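UPF0141 protein yjdB (Campylobacter jejuni subsp. jejuni HB93-13, PDB 4TN0) transfers phosphoethanolamine to acceptor molecules in the periplasm, probably by a zinc-dependent mechanism, and is required for polymyxin resistance and motility. Local coordinates at residues V24-R29 and S225-S230; D105-G110 and H152-H157; D56-C61 and I253-W258; S126-N131 and L197-Y202; V67-M72 and G110-C115. One frame throughout, in Å; residues are numbered along the deposited sequence.

How the contacts relate
From the N terminus, strand 18-24 runs out into 24-29, which waits almost two hundred residues for its partner 225-230 in contact 1. Strand 53-59 opens contact 3 and helix 68-73 opens contact 5. Contacts 2 and 5 cross: 105-110 opens contact 2 just before 110-115 closes contact 5, and they share Gly110. Contact 4, from 126-131 to 197-202, in turn crosses contact 2, which closes at 152-157. Contacts 2, 4 and 5 all lie within the loop of contact 1. Contact 3 closes last, at strand 252-259, crossing contact 1. Together they join the zinc-bearing loops to the central sheet and to helices 68-73 and 186-211.

Contact 1: V24-R29 and S225-S230; sequences VGETAR and SDHGES
Zinc draws three side chains together here: Glu26 through OE2, Asp226 through OD2 and His227 through NE2. Glu26 OE2 and Asp226 OD2 come within 2.7 Å of each other, which two carboxylate oxygens tolerate because the cation sits against both. Their side chains cross obliquely, with the carboxylate planes turned 73° apart. The second oxygen of each acid is also occupied. Asp226 OD1 takes the backbone N-H of Thr27 on its syn lone pair, 2.9 Å from Thr27 N and nearly straight at 167°; Glu26 OE1 accepts from Asn107 ND2. Thr27 OG1 donates to Glu26 OE2 at 2.8 Å, arriving from above the carboxylate plane. On the imidazole, His227 ND1 points in the ring plane at Gly228 O, 2.7 Å away, which fixes the ring's rotation and leaves NE2 for the metal. One step out, Ser225 OG lies 3.0 Å from Ala28 O and 3.1 Å from His227 O, its one proton within reach of either carbonyl. Thr27 CG2 rests against the carboxylate of Glu229, whose oxygens are hydrogen-bonded to Tyr161 and His239. At the far end the extended Arg29 brings NH1 edge-on to Glu229 O at 3.0 Å, while NE is hydrogen-bonded to Asn32 and Glu233 completes a salt bridge. With phosphothreonine at Thr65 as the remaining ligand, this is the metal site of an alkaline phosphatase-like enzyme, built from loops that leave the ends of strands 18-24 and 218-224.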
# COMPACT_ATOMS: atom_id res chain seq x y z
N VAL A 24 0.18 -2.98 1.63
CA VAL A 24 1.45 -2.39 1.19
C VAL A 24 1.95 -3.06 -0.09
O VAL A 24 2.39 -4.22 -0.10
CB VAL A 24 2.54 -2.49 2.27
CG1 VAL A 24 3.88 -1.94 1.76
CG2 VAL A 24 2.09 -1.79 3.55
N GLY A 25 1.88 -2.32 -1.18
CA GLY A 25 2.28 -2.83 -2.47
C GLY A 25 3.78 -2.82 -2.73
O GLY A 25 4.61 -2.68 -1.82
N GLU A 26 4.13 -3.02 -3.99
CA GLU A 26 5.52 -3.17 -4.33
C GLU A 26 5.72 -2.80 -5.80
O GLU A 26 5.12 -3.42 -6.69
CB GLU A 26 5.99 -4.61 -4.06
CG GLU A 26 7.41 -4.91 -4.56
CD GLU A 26 8.44 -4.11 -3.80
OE1 GLU A 26 8.90 -4.56 -2.72
OE2 GLU A 26 8.77 -2.99 -4.26
N THR A 27 6.51 -1.74 -6.03
CA THR A 27 7.03 -1.36 -7.34
C THR A 27 5.94 -0.81 -8.30
O THR A 27 6.23 -0.32 -9.41
CB THR A 27 7.80 -2.59 -7.96
OG1 THR A 27 8.89 -2.96 -7.10
CG2 THR A 27 8.33 -2.32 -9.35
N ALA A 28 4.69 -0.84 -7.87
CA ALA A 28 3.62 -0.29 -8.70
C ALA A 28 3.71 1.24 -8.81
O ALA A 28 3.89 1.95 -7.80
CB ALA A 28 2.26 -0.69 -8.15
N ARG A 29 3.55 1.74 -10.03
CA ARG A 29 3.67 3.15 -10.30
C ARG A 29 2.33 3.63 -10.81
O ARG A 29 1.63 2.90 -11.51
CB ARG A 29 4.77 3.42 -11.34
CG ARG A 29 4.38 3.19 -12.80
CD ARG A 29 5.61 3.20 -13.72
NE ARG A 29 5.23 3.32 -15.12
CZ ARG A 29 6.09 3.44 -16.13
NH1 ARG A 29 7.40 3.45 -15.90
NH2 ARG A 29 5.65 3.57 -17.37
N SER A 225 1.48 1.75 -2.91
CA SER A 225 2.74 1.12 -3.28
C SER A 225 3.86 1.73 -2.46
O SER A 225 3.72 2.85 -1.96
CB SER A 225 3.00 1.29 -4.77
OG SER A 225 4.11 0.48 -5.14
N ASP A 226 4.97 1.00 -2.32
CA ASP A 226 6.15 1.55 -1.66
C ASP A 226 6.87 2.58 -2.56
O ASP A 226 7.41 3.55 -2.03
CB ASP A 226 7.13 0.45 -1.23
CG ASP A 226 7.62 -0.43 -2.38
OD1 ASP A 226 7.03 -0.37 -3.48
OD2 ASP A 226 8.58 -1.21 -2.18
N HIS A 227 6.87 2.38 -3.87
CA HIS A 227 7.50 3.31 -4.84
C HIS A 227 7.14 2.91 -6.29
O HIS A 227 6.45 1.92 -6.53
CB HIS A 227 9.01 3.33 -4.70
CG HIS A 227 9.61 1.96 -4.77
ND1 HIS A 227 9.70 1.26 -5.95
CD2 HIS A 227 10.12 1.15 -3.81
CE1 HIS A 227 10.24 0.07 -5.72
NE2 HIS A 227 10.51 -0.01 -4.43
N GLY A 228 7.60 3.70 -7.25
CA GLY A 228 7.32 3.41 -8.64
C GLY A 228 8.38 2.53 -9.25
O GLY A 228 9.02 1.75 -8.56
N GLU A 229 8.54 2.64 -10.56
CA GLU A 229 9.48 1.80 -11.31
C GLU A 229 9.76 2.44 -12.67
O GLU A 229 8.86 3.01 -13.28
CB GLU A 229 8.92 0.40 -11.52
CG GLU A 229 9.90 -0.59 -12.19
CD GLU A 229 10.85 -1.23 -11.19
OE1 GLU A 229 11.18 -0.60 -10.14
OE2 GLU A 229 11.26 -2.39 -11.48
N SER A 230 11.00 2.35 -13.12
CA SER A 230 11.36 2.74 -14.49
C SER A 230 11.35 1.52 -15.43
O SER A 230 11.76 0.43 -15.04
CB SER A 230 12.73 3.42 -14.52
OG SER A 230 12.61 4.75 -14.07

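Contact 2: D105-G110 and H152-H157; sequences DNNSGG and HLQGSH
Strands 100-105 and 146-152 end side by side in a parallel bridge, with Asp105 CA 4.7 Å from His152 CA, and the last link is Asn106 N donating 3.0 Å to His152 O, nearly along the C=O axis. Beyond it both chains leave the sheet as loops but stay close, and side chains stitch them together. Asp105 and His152 point the same way from one face of the sheet, and His152 ND1 gives its proton to Asp105 OD2 over 2.6 Å. The acceptor lies in the ring plane, yet the carboxylate stands almost perpendicular to it and is met from above. So close a negative charge may well raise the basicity of the imidazole. Asp105 OD1 closes an Asx turn by accepting from Asn107 N at 2.8 Å. In this alkaline phosphatase-like fold such loops, at the carboxyl ends of parallel strands, surround the active site: Asn107 ND2 reaches Glu26, a zinc ligand, as well as Leu153 O, which it meets in plane at 2.7 Å. The Asn107 amide lies parallel to the His152 ring, CG anti to the backbone N, and its CB covers one ring face in a CH-pi contact, 3.5 Å from the centroid. Farther out, Gln154 bends at chi2 (72°) so that OE1 takes the N-H of Ser108 at 2.7 Å, with the donor above the amide plane.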
# COMPACT_ATOMS: atom_id res chain seq x y z
N ASP A 105 3.29 -11.13 5.36
CA ASP A 105 4.29 -10.63 4.42
C ASP A 105 4.70 -11.65 3.37
O ASP A 105 5.24 -12.71 3.70
CB ASP A 105 5.53 -10.17 5.20
CG ASP A 105 6.35 -9.13 4.45
OD1 ASP A 105 6.78 -9.43 3.33
OD2 ASP A 105 6.50 -8.00 4.97
N ASN A 106 4.45 -11.32 2.11
CA ASN A 106 4.85 -12.15 0.97
C ASN A 106 6.00 -11.52 0.18
O ASN A 106 6.42 -12.01 -0.87
CB ASN A 106 3.65 -12.40 0.05
CG ASN A 106 3.92 -13.51 -0.96
OD1 ASN A 106 4.53 -14.52 -0.62
ND2 ASN A 106 3.45 -13.33 -2.20
N ASN A 107 6.51 -10.40 0.68
CA ASN A 107 7.53 -9.65 -0.02
C ASN A 107 8.93 -10.22 0.20
O ASN A 107 9.33 -10.47 1.33
CB ASN A 107 7.47 -8.19 0.41
CG ASN A 107 8.27 -7.29 -0.48
OD1 ASN A 107 9.47 -7.15 -0.32
ND2 ASN A 107 7.60 -6.71 -1.46
N SER A 108 9.68 -10.40 -0.89
CA SER A 108 11.01 -11.02 -0.80
C SER A 108 11.97 -10.27 0.11
O SER A 108 12.97 -10.82 0.55
CB SER A 108 11.63 -11.16 -2.19
OG SER A 108 11.87 -9.91 -2.82
N GLY A 109 11.66 -9.00 0.39
CA GLY A 109 12.51 -8.19 1.24
C GLY A 109 12.14 -8.12 2.70
O GLY A 109 12.89 -7.56 3.50
N GLY A 110 11.00 -8.70 3.06
CA GLY A 110 10.55 -8.63 4.43
C GLY A 110 9.84 -7.34 4.81
O GLY A 110 9.47 -6.55 3.94
N HIS A 152 1.44 -7.33 2.92
CA HIS A 152 2.61 -6.80 2.21
C HIS A 152 2.86 -7.64 0.95
O HIS A 152 3.27 -8.81 1.04
CB HIS A 152 3.85 -6.81 3.12
CG HIS A 152 5.05 -6.09 2.55
ND1 HIS A 152 6.32 -6.26 3.05
CD2 HIS A 152 5.16 -5.20 1.54
CE1 HIS A 152 7.17 -5.53 2.36
NE2 HIS A 152 6.49 -4.87 1.43
N LEU A 153 2.60 -7.04 -0.21
CA LEU A 153 2.69 -7.71 -1.50
C LEU A 153 4.11 -7.83 -2.06
O LEU A 153 4.98 -7.01 -1.78
CB LEU A 153 1.84 -6.97 -2.53
CG LEU A 153 0.39 -6.69 -2.16
CD1 LEU A 153 -0.31 -6.02 -3.34
CD2 LEU A 153 -0.32 -7.98 -1.75
N GLN A 154 4.33 -8.87 -2.86
CA GLN A 154 5.46 -8.91 -3.77
C GLN A 154 5.10 -8.01 -4.98
O GLN A 154 5.99 -7.41 -5.61
CB GLN A 154 5.75 -10.36 -4.21
CG GLN A 154 7.03 -10.58 -5.03
CD GLN A 154 8.34 -10.46 -4.23
OE1 GLN A 154 8.43 -9.77 -3.22
NE2 GLN A 154 9.37 -11.12 -4.73
N GLY A 155 3.80 -7.93 -5.28
CA GLY A 155 3.29 -6.97 -6.23
C GLY A 155 3.95 -7.06 -7.61
O GLY A 155 3.79 -8.04 -8.32
N SER A 156 4.65 -5.99 -7.98
CA SER A 156 5.30 -5.89 -9.27
C SER A 156 6.83 -6.01 -9.20
O SER A 156 7.51 -5.49 -10.07
CB SER A 156 4.96 -4.55 -9.92
OG SER A 156 3.59 -4.40 -10.19
N HIS A 157 7.37 -6.65 -8.17
CA HIS A 157 8.82 -6.72 -7.99
C HIS A 157 9.51 -7.15 -9.28
O HIS A 157 9.06 -8.08 -9.93
CB HIS A 157 9.17 -7.69 -6.85
CG HIS A 157 10.64 -7.77 -6.55
ND1 HIS A 157 11.44 -8.81 -6.98
CD2 HIS A 157 11.45 -6.95 -5.84
CE1 HIS A 157 12.68 -8.62 -6.57
NE2 HIS A 157 12.71 -7.50 -5.87

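Contact 3: D56-C61 and I253-W258; sequences DNFSSC and IPAIFW
In the mixed central sheet of this alkaline phosphatase-like fold, strand 252-259 runs antiparallel to both its neighbours, 218-224 and 53-59, and the contact lies where the second of these strands comes to its end. The backbone contributes one hydrogen bond between the segments: Ile253 N donates to Phe58 O over 3.0 Å, in the carbonyl plane and moderately straight at 152°. The same oxygen also accepts from the His252 side chain, so two donors hold it. Beyond Phe58 the chain stays paired, Ser60 bonding with the backbone of Thr251, while Ser59 bonds to the backbone of Leu276 and Gln278.

The aromatic interaction is simple. Phe58 has CG anti to the backbone N (chi1 -151°), which lays its ring beside strand 252-259. Ala255 CB then sits squarely over the ring, 3.6 Å from its centroid and 12° off the normal, in a CH-pi contact. All six ring carbons lie close to that one methyl, while Leu224 of the next strand also touches the Phe58 side chain.

The remaining contacts are apolar and belong to Ile253. Its CG1 takes the crowded position between backbone N and carbonyl carbon, and this carries CD1 across toward the other segment. There CD1 packs at the edge of the Phe58 ring, 3.7 Å from Phe58 CD1. It also reaches the chain beyond, which Cys61 ties to Cys71 by a disulfide: Ile253 CD1 lies 3.8 Å from Ser59 O and 4.0 Å from Ser60 CB.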
# COMPACT_ATOMS: atom_id res chain seq x y z
N ASP A 56 -4.90 10.42 -7.26
CA ASP A 56 -4.15 10.56 -8.49
C ASP A 56 -2.92 11.44 -8.34
O ASP A 56 -2.21 11.66 -9.30
CB ASP A 56 -5.05 11.09 -9.61
CG ASP A 56 -5.89 12.26 -9.18
OD1 ASP A 56 -5.32 13.36 -8.98
OD2 ASP A 56 -7.12 12.07 -9.01
N ASN A 57 -2.67 11.92 -7.13
CA ASN A 57 -1.55 12.82 -6.89
C ASN A 57 -0.77 12.44 -5.62
O ASN A 57 -0.42 13.27 -4.80
CB ASN A 57 -2.06 14.26 -6.80
CG ASN A 57 -0.95 15.28 -6.95
OD1 ASN A 57 0.14 14.99 -7.46
ND2 ASN A 57 -1.21 16.50 -6.49
N PHE A 58 -0.49 11.15 -5.49
CA PHE A 58 0.07 10.54 -4.30
C PHE A 58 1.54 10.20 -4.54
O PHE A 58 1.87 9.55 -5.54
CB PHE A 58 -0.73 9.28 -3.97
CG PHE A 58 -0.77 8.93 -2.52
CD1 PHE A 58 0.17 8.08 -1.97
CD2 PHE A 58 -1.78 9.41 -1.71
CE1 PHE A 58 0.12 7.74 -0.64
CE2 PHE A 58 -1.84 9.07 -0.37
CZ PHE A 58 -0.89 8.24 0.17
N SER A 59 2.41 10.60 -3.62
CA SER A 59 3.85 10.40 -3.76
C SER A 59 4.45 9.51 -2.69
O SER A 59 3.90 9.37 -1.61
CB SER A 59 4.58 11.74 -3.74
OG SER A 59 4.59 12.32 -5.04
N SER A 60 5.63 8.95 -2.97
CA SER A 60 6.28 8.06 -2.03
C SER A 60 7.37 8.81 -1.30
O SER A 60 7.81 9.87 -1.71
CB SER A 60 6.89 6.84 -2.72
OG SER A 60 7.93 7.24 -3.59
N CYS A 61 7.82 8.19 -0.22
CA CYS A 61 8.80 8.79 0.66
C CYS A 61 10.21 8.60 0.10
O CYS A 61 11.08 9.44 0.28
CB CYS A 61 8.64 8.18 2.06
SG CYS A 61 9.75 8.87 3.27
N ILE A 253 3.01 7.22 -7.05
CA ILE A 253 2.44 5.90 -6.77
C ILE A 253 0.92 5.93 -6.73
O ILE A 253 0.32 6.98 -6.49
CB ILE A 253 2.93 5.35 -5.40
CG1 ILE A 253 2.81 6.44 -4.32
CG2 ILE A 253 4.34 4.82 -5.49
CD1 ILE A 253 3.04 5.95 -2.91
N PRO A 254 0.30 4.76 -6.91
CA PRO A 254 -1.14 4.65 -6.70
C PRO A 254 -1.50 4.60 -5.22
O PRO A 254 -0.75 4.07 -4.40
CB PRO A 254 -1.48 3.32 -7.38
CG PRO A 254 -0.26 2.51 -7.11
CD PRO A 254 0.86 3.48 -7.35
N ALA A 255 -2.66 5.16 -4.89
CA ALA A 255 -3.27 4.91 -3.60
C ALA A 255 -4.75 4.70 -3.85
O ALA A 255 -5.37 5.44 -4.63
CB ALA A 255 -3.01 6.06 -2.64
N ILE A 256 -5.28 3.65 -3.23
CA ILE A 256 -6.66 3.23 -3.43
C ILE A 256 -7.37 3.00 -2.09
O ILE A 256 -6.85 2.29 -1.23
CB ILE A 256 -6.74 1.94 -4.26
CG1 ILE A 256 -6.36 2.20 -5.72
CG2 ILE A 256 -8.12 1.30 -4.18
CD1 ILE A 256 -6.15 0.90 -6.53
N PHE A 257 -8.56 3.58 -1.94
CA PHE A 257 -9.35 3.37 -0.72
C PHE A 257 -10.74 2.83 -0.99
O PHE A 257 -11.40 3.22 -1.95
CB PHE A 257 -9.48 4.67 0.09
CG PHE A 257 -10.33 4.53 1.33
CD1 PHE A 257 -9.84 3.88 2.46
CD2 PHE A 257 -11.63 5.03 1.37
CE1 PHE A 257 -10.62 3.73 3.59
CE2 PHE A 257 -12.40 4.89 2.51
CZ PHE A 257 -11.90 4.24 3.61
N TRP A 258 -11.16 1.91 -0.14
CA TRP A 258 -12.53 1.43 -0.18
C TRP A 258 -13.05 1.22 1.23
O TRP A 258 -12.31 0.80 2.12
CB TRP A 258 -12.64 0.14 -0.99
CG TRP A 258 -14.02 -0.43 -1.01
CD1 TRP A 258 -14.98 -0.19 -1.94
CD2 TRP A 258 -14.59 -1.34 -0.06
NE1 TRP A 258 -16.12 -0.88 -1.63
CE2 TRP A 258 -15.91 -1.60 -0.48
CE3 TRP A 258 -14.11 -1.95 1.10
CZ2 TRP A 258 -16.75 -2.45 0.22
CZ3 TRP A 258 -14.96 -2.80 1.79
CH2 TRP A 258 -16.26 -3.04 1.35

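Contact 4: S126-N131 and L197-Y202; sequences SDLDEN and LLYTDY
Tyr199 OH is held by two hydrogen bonds, both to Glu130. It donates to Glu130 OE1 at 2.9 Å, coming from well above the carboxylate plane, and it accepts the backbone N-H of the same residue, with Glu130 N 3.2 Å away at a bent 141°. The hydroxyl therefore sits between the main chain and the side chain of one glutamate. Two torsions make this possible. Tyr199 has CG anti to its backbone N, which sends the ring straight out from helix 186-211, and Glu130 takes the crowded first position (chi1 61°) so that its otherwise extended chain leads OE1 back to the hydroxyl, at the edge of the ring. The contact joins this long helix of the alpha/beta fold to a short 3-10 turn, residues 129-131, leading into helix 133-139 after the outer strand 120-123. Asn131 N bonding back to Leu128 O at 3.1 Å keeps that turn closed. Leu128 crosses the tyrosine at about a right angle: its CB lies 3.5 Å from Tyr199 OH, and its CD1 comes to 4.1 Å from Tyr199 CE2. Asp129 points toward the helix, but CB stays 4.2 Å from Tyr199 CE2, while the carboxylate is engaged by the backbone N-H groups of Gln154 and Gly155 and by Asn106 ND2. The ring of Phe169 also meets that of Tyr199, with the planes inclined at about 45°.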
# COMPACT_ATOMS: atom_id res chain seq x y z
N SER A 126 7.13 -15.79 -0.77
CA SER A 126 7.26 -14.83 -1.89
C SER A 126 6.93 -15.41 -3.27
O SER A 126 7.52 -15.01 -4.29
CB SER A 126 8.66 -14.24 -1.90
OG SER A 126 8.95 -13.69 -0.63
N ASP A 127 5.98 -16.34 -3.30
CA ASP A 127 5.38 -16.79 -4.56
C ASP A 127 4.15 -15.95 -4.85
O ASP A 127 4.12 -14.78 -4.50
CB ASP A 127 5.06 -18.28 -4.52
CG ASP A 127 6.30 -19.13 -4.55
OD1 ASP A 127 7.08 -19.00 -5.54
OD2 ASP A 127 6.53 -19.88 -3.58
N LEU A 128 3.14 -16.54 -5.48
CA LEU A 128 1.98 -15.76 -5.92
C LEU A 128 1.35 -15.02 -4.74
O LEU A 128 1.17 -15.59 -3.66
CB LEU A 128 0.94 -16.66 -6.59
CG LEU A 128 1.06 -17.02 -8.08
CD1 LEU A 128 1.72 -15.91 -8.89
CD2 LEU A 128 1.86 -18.31 -8.22
N ASP A 129 1.01 -13.75 -4.95
CA ASP A 129 0.46 -12.92 -3.88
C ASP A 129 -0.85 -13.51 -3.34
O ASP A 129 -1.23 -13.22 -2.19
CB ASP A 129 0.19 -11.51 -4.37
CG ASP A 129 1.40 -10.59 -4.25
OD1 ASP A 129 2.25 -10.84 -3.37
OD2 ASP A 129 1.46 -9.62 -5.05
N GLU A 130 -1.53 -14.33 -4.15
CA GLU A 130 -2.81 -14.90 -3.71
C GLU A 130 -2.67 -15.71 -2.42
O GLU A 130 -3.62 -15.84 -1.66
CB GLU A 130 -3.45 -15.73 -4.84
CG GLU A 130 -2.64 -16.92 -5.31
CD GLU A 130 -3.16 -17.50 -6.62
OE1 GLU A 130 -3.67 -16.73 -7.48
OE2 GLU A 130 -3.05 -18.73 -6.80
N ASN A 131 -1.47 -16.21 -2.14
CA ASN A 131 -1.24 -16.98 -0.92
C ASN A 131 -1.52 -16.18 0.35
O ASN A 131 -1.65 -16.75 1.43
CB ASN A 131 0.19 -17.53 -0.87
CG ASN A 131 0.46 -18.50 -2.00
OD1 ASN A 131 -0.48 -19.03 -2.60
ND2 ASN A 131 1.73 -18.74 -2.31
N LEU A 197 0.07 -5.45 -12.44
CA LEU A 197 -0.85 -4.49 -11.84
C LEU A 197 -2.28 -5.04 -11.82
O LEU A 197 -3.02 -4.87 -10.84
CB LEU A 197 -0.81 -3.16 -12.61
CG LEU A 197 0.50 -2.34 -12.58
CD1 LEU A 197 0.39 -1.08 -13.41
CD2 LEU A 197 0.90 -1.99 -11.14
N LEU A 198 -2.65 -5.70 -12.92
CA LEU A 198 -3.95 -6.34 -13.08
C LEU A 198 -4.16 -7.40 -12.01
O LEU A 198 -5.20 -7.46 -11.36
CB LEU A 198 -4.06 -6.97 -14.47
CG LEU A 198 -5.43 -7.49 -14.90
CD1 LEU A 198 -6.42 -6.34 -14.97
CD2 LEU A 198 -5.29 -8.16 -16.26
N TYR A 199 -3.14 -8.23 -11.82
CA TYR A 199 -3.21 -9.27 -10.81
C TYR A 199 -3.38 -8.67 -9.42
O TYR A 199 -4.21 -9.10 -8.65
CB TYR A 199 -1.96 -10.14 -10.87
CG TYR A 199 -1.92 -11.30 -9.89
CD1 TYR A 199 -3.00 -12.16 -9.77
CD2 TYR A 199 -0.79 -11.56 -9.14
CE1 TYR A 199 -2.95 -13.25 -8.90
CE2 TYR A 199 -0.73 -12.63 -8.26
CZ TYR A 199 -1.81 -13.48 -8.15
OH TYR A 199 -1.75 -14.55 -7.29
N THR A 200 -2.60 -7.63 -9.14
CA THR A 200 -2.74 -6.91 -7.88
C THR A 200 -4.13 -6.28 -7.79
O THR A 200 -4.75 -6.31 -6.73
CB THR A 200 -1.65 -5.83 -7.71
OG1 THR A 200 -0.40 -6.48 -7.47
CG2 THR A 200 -1.97 -4.92 -6.53
N ASP A 201 -4.63 -5.74 -8.89
CA ASP A 201 -5.97 -5.16 -8.88
C ASP A 201 -7.04 -6.21 -8.51
O ASP A 201 -7.89 -5.97 -7.64
CB ASP A 201 -6.28 -4.52 -10.23
CG ASP A 201 -7.44 -3.53 -10.15
OD1 ASP A 201 -7.21 -2.37 -9.74
OD2 ASP A 201 -8.57 -3.90 -10.53
N TYR A 202 -6.96 -7.39 -9.13
CA TYR A 202 -7.88 -8.49 -8.85
C TYR A 202 -7.86 -8.88 -7.38
O TYR A 202 -8.91 -9.06 -6.76
CB TYR A 202 -7.53 -9.70 -9.72
CG TYR A 202 -8.12 -11.03 -9.27
CD1 TYR A 202 -7.36 -11.93 -8.52
CD2 TYR A 202 -9.41 -11.40 -9.61
CE1 TYR A 202 -7.89 -13.14 -8.11
CE2 TYR A 202 -9.95 -12.60 -9.21
CZ TYR A 202 -9.19 -13.47 -8.46
OH TYR A 202 -9.72 -14.69 -8.07

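Contact 5: V67-M72 and G110-C115; sequences VSLPCM and GCKGVC
The close-packed half of this contact is the fit of Leu69 against the main chain of the 110-115 loop. Reaching out from helix 68-73 with CG anti to its backbone N, Leu69 sets CD2 3.6 Å from Cys111 O and 3.8 Å from Gly110 O. Beside it Val114 turns CG2 back onto the helix, 3.9 Å from Leu69 O, 4.0 Å from Pro70 CA and 4.2 Å from Leu69 CG. Pro70 and Lys112 form the looser, partly exposed side. There Pro70 CG lies 3.8 Å from Lys112 O and 4.1 Å from Lys112 CB, and the lysine, bent at chi2 and chi4, leads its amine away to Gly109 O. No hydrogen bond joins the segments. The loop keeps its shape by itself: a type I' turn from Cys111 to Val114, with Lys112 and Gly113 both at positive phi, is closed by Val114 N bonding to Cys111 O at 3.0 Å and locked by the disulfide between Cys111 and Cys115. Helix 68-73 follows Thr65 in the chain, the phosphothreonine at the zinc, and is tied to Cys61 through Cys71, a placement consistent with the helix that follows the phosphorylated residue in alkaline phosphatase-like enzymes.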
# COMPACT_ATOMS: atom_id res chain seq x y z
N VAL A 67 13.93 2.53 2.25
CA VAL A 67 13.58 3.85 2.73
C VAL A 67 12.07 3.97 2.84
O VAL A 67 11.56 4.32 3.90
CB VAL A 67 14.13 4.98 1.81
CG1 VAL A 67 13.57 6.34 2.23
CG2 VAL A 67 15.65 4.99 1.85
N SER A 68 11.36 3.66 1.76
CA SER A 68 9.91 3.83 1.74
C SER A 68 9.15 3.10 2.84
O SER A 68 8.30 3.68 3.50
CB SER A 68 9.33 3.39 0.40
OG SER A 68 9.47 4.40 -0.57
N LEU A 69 9.43 1.82 3.02
CA LEU A 69 8.60 1.04 3.93
C LEU A 69 8.72 1.54 5.39
O LEU A 69 7.70 1.81 6.01
CB LEU A 69 8.92 -0.45 3.78
CG LEU A 69 8.03 -1.46 4.51
CD1 LEU A 69 6.54 -1.16 4.37
CD2 LEU A 69 8.36 -2.89 4.05
N PRO A 70 9.95 1.69 5.94
CA PRO A 70 10.02 2.23 7.31
C PRO A 70 9.50 3.68 7.40
O PRO A 70 8.78 4.00 8.32
CB PRO A 70 11.52 2.19 7.64
CG PRO A 70 12.10 1.20 6.69
CD PRO A 70 11.29 1.32 5.43
N CYS A 71 9.84 4.52 6.44
CA CYS A 71 9.44 5.91 6.49
C CYS A 71 7.92 6.12 6.50
O CYS A 71 7.40 6.92 7.31
CB CYS A 71 10.04 6.66 5.30
SG CYS A 71 9.57 8.37 5.23
N MET A 72 7.21 5.38 5.66
CA MET A 72 5.76 5.59 5.55
C MET A 72 5.08 5.23 6.89
O MET A 72 4.06 5.81 7.23
CB MET A 72 5.15 4.79 4.37
CG MET A 72 4.88 3.30 4.62
SD MET A 72 3.92 2.48 3.29
CE MET A 72 5.18 2.16 2.04
N GLY A 110 11.00 -8.70 3.06
CA GLY A 110 10.55 -8.63 4.43
C GLY A 110 9.84 -7.34 4.81
O GLY A 110 9.47 -6.55 3.94
N CYS A 111 9.62 -7.12 6.10
CA CYS A 111 8.88 -5.94 6.53
C CYS A 111 9.82 -4.77 6.86
O CYS A 111 9.38 -3.75 7.41
CB CYS A 111 7.98 -6.26 7.73
SG CYS A 111 8.86 -6.82 9.20
N LYS A 112 11.12 -4.94 6.57
CA LYS A 112 12.15 -3.93 6.86
C LYS A 112 12.02 -3.36 8.27
O LYS A 112 12.17 -2.15 8.47
CB LYS A 112 12.10 -2.79 5.84
CG LYS A 112 12.26 -3.20 4.38
CD LYS A 112 13.73 -3.38 4.03
CE LYS A 112 13.96 -3.87 2.61
NZ LYS A 112 14.56 -5.22 2.66
N GLY A 113 11.73 -4.22 9.24
CA GLY A 113 11.70 -3.84 10.64
C GLY A 113 10.42 -3.22 11.17
O GLY A 113 10.34 -2.87 12.35
N VAL A 114 9.41 -3.08 10.32
CA VAL A 114 8.16 -2.45 10.73
C VAL A 114 7.31 -3.37 11.61
O VAL A 114 6.70 -2.93 12.59
CB VAL A 114 7.35 -2.00 9.51
CG1 VAL A 114 6.01 -1.44 9.94
CG2 VAL A 114 8.12 -0.95 8.72
N CYS A 115 7.29 -4.66 11.26
CA CYS A 115 6.39 -5.66 11.86
C CYS A 115 7.04 -6.42 13.02
O CYS A 115 6.42 -7.30 13.62
CB CYS A 115 5.96 -6.69 10.80
SG CYS A 115 7.35 -7.76 10.24